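Local coordinates for protein BlEst2 (Bacillus licheniformis, PDB 6WPX) that probably hydrolyses ester bonds as an alpha/beta-hydrolase lipase or esterase, seen here in a propeptide form whose C-terminal domain is autoinhibitory, at residues 387-390 against 391-395; 151-154 against 155-158. One frame throughout, in Å; residues are numbered along the deposited sequence.

Interaction 1. Residues 387-390 against 391-395; sequences SPLN and QQIKN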
ATOM      1  N   SER A 387      -6.741   6.142  20.044  1.00 24.93           N
ATOM      2  CA  SER A 387      -7.712   6.864  20.878  1.00 27.10           C
ATOM      3  C   SER A 387      -9.128   6.311  20.700  1.00 31.93           C
ATOM      4  O   SER A 387      -9.503   5.937  19.582  1.00 30.23           O
ATOM      5  CB  SER A 387      -7.694   8.349  20.505  1.00 28.40           C
ATOM      6  OG  SER A 387      -8.733   9.129  21.083  1.00 31.45           O
ATOM      7  N   PRO A 388      -9.955   6.317  21.766  1.00 32.02           N
ATOM      8  CA  PRO A 388     -11.348   5.852  21.617  1.00 32.89           C
ATOM      9  C   PRO A 388     -12.191   6.779  20.733  1.00 34.94           C
ATOM     10  O   PRO A 388     -13.295   6.413  20.381  1.00 33.50           O
ATOM     11  CB  PRO A 388     -11.876   5.853  23.063  1.00 37.16           C
ATOM     12  CG  PRO A 388     -10.652   5.925  23.935  1.00 42.03           C
ATOM     13  CD  PRO A 388      -9.680   6.736  23.156  1.00 35.60           C
ATOM     14  N   LEU A 389     -11.617   7.930  20.337  1.00 30.99           N
ATOM     15  CA  LEU A 389     -12.330   8.945  19.511  1.00 31.28           C
ATOM     16  C   LEU A 389     -12.665   8.392  18.121  1.00 34.60           C
ATOM     17  O   LEU A 389     -13.556   8.914  17.508  1.00 32.34           O
ATOM     18  CB  LEU A 389     -11.511  10.235  19.400  1.00 31.04           C
ATOM     19  CG  LEU A 389     -12.036  11.223  18.365  1.00 36.15           C
ATOM     20  CD1 LEU A 389     -13.276  11.918  18.873  1.00 37.57           C
ATOM     21  CD2 LEU A 389     -10.970  12.215  17.945  1.00 38.62           C
ATOM     22  N   ASN A 390     -11.956   7.351  17.680  1.00 34.11           N
ATOM     23  CA  ASN A 390     -12.155   6.733  16.339  1.00 33.56           C
ATOM     24  C   ASN A 390     -13.622   6.336  16.129  1.00 38.03           C
ATOM     25  O   ASN A 390     -14.121   6.561  15.056  1.00 36.62           O
ATOM     26  CB  ASN A 390     -11.152   5.599  16.061  1.00 30.75           C
ATOM     27  CG  ASN A 390     -11.373   4.336  16.875  1.00 53.59           C
ATOM     28  OD1 ASN A 390     -11.570   4.397  18.088  1.00 48.58           O
ATOM     29  ND2 ASN A 390     -11.392   3.197  16.217  1.00 42.66           N
ATOM     30  N   GLN A 391     -14.252   5.738  17.140  1.00 37.22           N
ATOM     31  CA  GLN A 391     -15.657   5.266  17.071  1.00 38.77           C
ATOM     32  C   GLN A 391     -16.564   6.456  16.765  1.00 43.75           C
ATOM     33  O   GLN A 391     -17.418   6.337  15.904  1.00 45.29           O
ATOM     34  CB  GLN A 391     -16.036   4.593  18.385  1.00 41.84           C
ATOM     35  CG  GLN A 391     -15.739   3.100  18.413  1.00 57.40           C
ATOM     36  CD  GLN A 391     -14.390   2.798  19.019  1.00 76.11           C
ATOM     37  OE1 GLN A 391     -14.060   3.258  20.111  1.00 72.19           O
ATOM     38  NE2 GLN A 391     -13.594   2.017  18.307  1.00 67.22           N
ATOM     39  N   GLN A 392     -16.301   7.579  17.419  1.00 38.66           N
ATOM     40  CA  GLN A 392     -17.103   8.796  17.271  1.00 37.97           C
ATOM     41  C   GLN A 392     -16.925   9.420  15.904  1.00 40.28           C
ATOM     42  O   GLN A 392     -17.905   9.917  15.348  1.00 39.69           O
ATOM     43  CB  GLN A 392     -16.821   9.797  18.400  1.00 39.50           C
ATOM     44  CG  GLN A 392     -17.095   9.244  19.816  1.00 49.07           C
ATOM     45  CD  GLN A 392     -18.449   8.561  19.994  1.00 60.21           C
ATOM     46  OE1 GLN A 392     -19.506   9.083  19.618  1.00 51.20           O
ATOM     47  NE2 GLN A 392     -18.440   7.369  20.571  1.00 51.27           N
ATOM     48  N   ILE A 393     -15.678   9.382  15.362  1.00 34.51           N
ATOM     49  CA  ILE A 393     -15.330   9.863  14.013  1.00 33.42           C
ATOM     50  C   ILE A 393     -16.164   9.052  13.016  1.00 38.78           C
ATOM     51  O   ILE A 393     -16.928   9.644  12.261  1.00 37.21           O
ATOM     52  CB  ILE A 393     -13.797   9.766  13.685  1.00 33.73           C
ATOM     53  CG1 ILE A 393     -12.906  10.483  14.732  1.00 33.19           C
ATOM     54  CG2 ILE A 393     -13.482  10.254  12.249  1.00 33.40           C
ATOM     55  CD1 ILE A 393     -12.987  12.019  14.786  1.00 33.60           C
ATOM     56  N   LYS A 394     -16.054   7.697  13.064  1.00 37.78           N
ATOM     57  CA  LYS A 394     -16.813   6.797  12.194  1.00 39.70           C
ATOM     58  C   LYS A 394     -18.316   7.124  12.244  1.00 50.00           C
ATOM     59  O   LYS A 394     -18.924   7.288  11.188  1.00 50.43           O
ATOM     60  CB  LYS A 394     -16.561   5.337  12.564  1.00 42.98           C
ATOM     61  CG  LYS A 394     -16.784   4.372  11.411  1.00 57.79           C
ATOM     62  CD  LYS A 394     -16.608   2.925  11.864  1.00 68.28           C
ATOM     63  CE  LYS A 394     -16.945   1.921  10.786  1.00 79.73           C
ATOM     64  NZ  LYS A 394     -18.411   1.811  10.553  1.00 90.89           N
ATOM     65  N   ASN A 395     -18.878   7.313  13.462  1.00 49.85           N
ATOM     66  CA  ASN A 395     -20.282   7.676  13.656  1.00 53.12           C
ATOM     67  C   ASN A 395     -20.658   8.994  12.990  1.00 59.61           C
ATOM     68  O   ASN A 395     -21.731   9.068  12.399  1.00 61.15           O
ATOM     69  CB  ASN A 395     -20.651   7.719  15.146  1.00 55.96           C
ATOM     70  CG  ASN A 395     -20.733   6.373  15.825  1.00 83.20           C
ATOM     71  OD1 ASN A 395     -21.025   5.335  15.213  1.00 75.15           O
ATOM     72  ND2 ASN A 395     -20.508   6.372  17.130  1.00 78.87           N
TER

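Interaction 2. Residues 151-154 against 155-158; sequences SQLA and DLAY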
ATOM      1  N   SER A 151      -3.409  -0.504  -2.242  1.00 15.91           N
ATOM      2  CA  SER A 151      -2.551   0.010  -1.204  1.00 15.22           C
ATOM      3  C   SER A 151      -3.074   1.353  -0.675  1.00 18.06           C
ATOM      4  O   SER A 151      -3.217   2.305  -1.455  1.00 16.07           O
ATOM      5  CB  SER A 151      -1.141   0.180  -1.758  1.00 15.66           C
ATOM      6  OG  SER A 151      -0.383   0.937  -0.834  1.00 16.28           O
ATOM      7  N   GLN A 152      -3.355   1.424   0.644  1.00 14.61           N
ATOM      8  CA  GLN A 152      -3.790   2.686   1.288  1.00 13.93           C
ATOM      9  C   GLN A 152      -2.631   3.704   1.275  1.00 17.16           C
ATOM     10  O   GLN A 152      -2.863   4.909   1.319  1.00 14.99           O
ATOM     11  CB  GLN A 152      -4.326   2.472   2.713  1.00 14.03           C
ATOM     12  CG  GLN A 152      -5.601   1.586   2.776  1.00 18.81           C
ATOM     13  CD  GLN A 152      -5.249   0.121   3.026  1.00 25.17           C
ATOM     14  OE1 GLN A 152      -4.165  -0.366   2.659  1.00 20.54           O
ATOM     15  NE2 GLN A 152      -6.184  -0.615   3.629  1.00 15.47           N
ATOM     16  N   LEU A 153      -1.395   3.208   1.164  1.00 13.20           N
ATOM     17  CA  LEU A 153      -0.210   4.058   1.046  1.00 13.01           C
ATOM     18  C   LEU A 153      -0.167   4.685  -0.352  1.00 16.01           C
ATOM     19  O   LEU A 153       0.232   5.841  -0.485  1.00 14.94           O
ATOM     20  CB  LEU A 153       1.051   3.261   1.354  1.00 12.61           C
ATOM     21  CG  LEU A 153       1.232   2.921   2.848  1.00 16.09           C
ATOM     22  CD1 LEU A 153       2.347   1.880   3.029  1.00 15.04           C
ATOM     23  CD2 LEU A 153       1.534   4.211   3.671  1.00 14.51           C
ATOM     24  N   ALA A 154      -0.618   3.933  -1.395  1.00 13.18           N
ATOM     25  CA  ALA A 154      -0.729   4.509  -2.732  1.00 16.00           C
ATOM     26  C   ALA A 154      -1.844   5.564  -2.707  1.00 19.51           C
ATOM     27  O   ALA A 154      -1.667   6.610  -3.308  1.00 20.62           O
ATOM     28  CB  ALA A 154      -1.022   3.431  -3.778  1.00 16.64           C
ATOM     29  N   ASP A 155      -2.962   5.314  -1.963  1.00 16.76           N
ATOM     30  CA  ASP A 155      -4.052   6.290  -1.832  1.00 17.34           C
ATOM     31  C   ASP A 155      -3.507   7.556  -1.219  1.00 20.44           C
ATOM     32  O   ASP A 155      -3.847   8.650  -1.670  1.00 20.64           O
ATOM     33  CB  ASP A 155      -5.180   5.773  -0.940  1.00 17.71           C
ATOM     34  CG  ASP A 155      -5.891   4.584  -1.513  1.00 20.82           C
ATOM     35  OD1 ASP A 155      -5.649   4.261  -2.692  1.00 19.01           O
ATOM     36  OD2 ASP A 155      -6.730   4.001  -0.803  1.00 19.39           O
ATOM     37  N   LEU A 156      -2.649   7.395  -0.196  1.00 15.47           N
ATOM     38  CA  LEU A 156      -1.984   8.501   0.486  1.00 15.42           C
ATOM     39  C   LEU A 156      -1.100   9.286  -0.473  1.00 18.13           C
ATOM     40  O   LEU A 156      -1.220  10.514  -0.516  1.00 16.36           O
ATOM     41  CB  LEU A 156      -1.180   8.015   1.720  1.00 14.25           C
ATOM     42  CG  LEU A 156      -0.335   9.066   2.445  1.00 15.63           C
ATOM     43  CD1 LEU A 156      -1.214  10.159   3.099  1.00 14.42           C
ATOM     44  CD2 LEU A 156       0.570   8.404   3.505  1.00 16.24           C
ATOM     45  N   ALA A 157      -0.236   8.594  -1.248  1.00 14.71           N
ATOM     46  CA  ALA A 157       0.678   9.206  -2.222  1.00 14.77           C
ATOM     47  C   ALA A 157      -0.046  10.075  -3.271  1.00 17.34           C
ATOM     48  O   ALA A 157       0.524  11.042  -3.764  1.00 15.63           O
ATOM     49  CB  ALA A 157       1.467   8.127  -2.942  1.00 16.08           C
ATOM     50  N   TYR A 158      -1.257   9.674  -3.663  1.00 14.65           N
ATOM     51  CA  TYR A 158      -2.052  10.370  -4.665  1.00 15.88           C
ATOM     52  C   TYR A 158      -3.011  11.413  -4.071  1.00 19.96           C
ATOM     53  O   TYR A 158      -3.768  12.041  -4.807  1.00 22.43           O
ATOM     54  CB  TYR A 158      -2.798   9.347  -5.532  1.00 16.88           C
ATOM     55  CG  TYR A 158      -1.896   8.824  -6.615  1.00 18.39           C
ATOM     56  CD1 TYR A 158      -0.954   7.832  -6.344  1.00 18.19           C
ATOM     57  CD2 TYR A 158      -1.901   9.393  -7.891  1.00 19.87           C
ATOM     58  CE1 TYR A 158      -0.060   7.398  -7.320  1.00 18.48           C
ATOM     59  CE2 TYR A 158      -0.997   8.974  -8.871  1.00 21.16           C
ATOM     60  CZ  TYR A 158      -0.086   7.971  -8.579  1.00 24.75           C
ATOM     61  OH  TYR A 158       0.783   7.538  -9.538  1.00 28.58           O
TER

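Interaction 1. Residues 387-390 against 391-395
Leu389 and Ile393, one helical turn apart, meet through their branch ends at an oblique angle: CD2 of Leu389 lies 3.8 Å from CD1 of Ile393. Two torsions produce this approach. CG of Leu389 lies opposite its own amide N across the CA-CB bond (chi1 169°), while CG1 of Ile393 is swung beside its amide N, which carries that branch back to 3.3 Å from Leu389 O. Leu389 O accepts from Ile393 N at 3.1 Å, nearly in line with the C=O bond, and weakly from Gln392 N. Both apolar side chains are buried, and both rest on Phe463 of strand 462-473.

These residues form the first turn of helix 389-397, which follows strand 377-386 of the C-terminal beta region. Ser387, before the turn, supplies the capping bond: its OG accepts from Leu389 N at 3.2 Å with an N-H...O angle of 163°, and is also hydrogen-bonded to Glu308 OE2.

On another side of the helix, Asn390 and Gln391 send their side chains the same way, alongside each other, with the amide planes 76° apart. The Asn390 side chain is tucked between its own amide N and carbonyl carbon, and its ND2 is held by Leu287 O, a partner that restrains rotation of the amide. The backbone O of Asn390 meanwhile receives an almost straight bond from Lys394 N at 3.0 Å, the donor tilted slightly from the carbonyl plane.

Interaction 2. Residues 151-154 against 155-158
Helix 152-157 is a short N-capped helix of the PGAP1-like alpha/beta region, and the Asp155 side chain turns back beside its first turn. Ser151 is the N-cap: OG accepts from Ala154 N at 3.1 Å and, weakly, from Leu153 N. Ser151 O accepts from Asp155 N at 3.1 Å. With CG beside the backbone N (chi1 -65°), the Asp155 side chain runs back alongside this turn, bringing OD2 to 3.8 Å from Gln152 CA, while CB sits 3.3 Å from Gln152 O. The carboxylate finds its partners beyond the helix, OD2 bonding to Thr181 OG1 and OD1 weakly to Ser470 OG. With an alanine here, Thr181 OG1 would probably lose its hydrogen-bond partner and Ser470 OG a weak one. At the C-terminal end, Ala154 O accepts from Tyr158 N at 3.1 Å and lies at the edge of the tyrosine ring, in its plane, 3.3 Å from CD1. Leu153 and Leu156 pack on Tyr223 of helix 218-224, Leu156 also on Leu380 and Ile382 of strand 377-386, and Tyr158 meets Tyr416 of strand 407-417 edge-to-face.

In the fold
From the N terminus, interaction 2 comes first, in helix 152-157 after strand 138-144 of the mixed sheet; interaction 1 follows at the start of helix 389-397. Each joins neighbouring turns of one helix, so neither closes a long loop, and the two lie in series without nesting or crossing. Their centres are 22 Å apart. The nearest atoms of interactions 1 and 2 are about 13 Å apart, without touching. Two strands relate them: 377-386 packs against residues 151-158 and then leads into 387-395, while 462-473 touches residues 387-395 through side chains and residues 151-158 through a weak hydrogen bond from Ser470. Residues 151-158 thus join the hydrolase region to the C-terminal sheets, consistent with an autoinhibitory C-terminal domain.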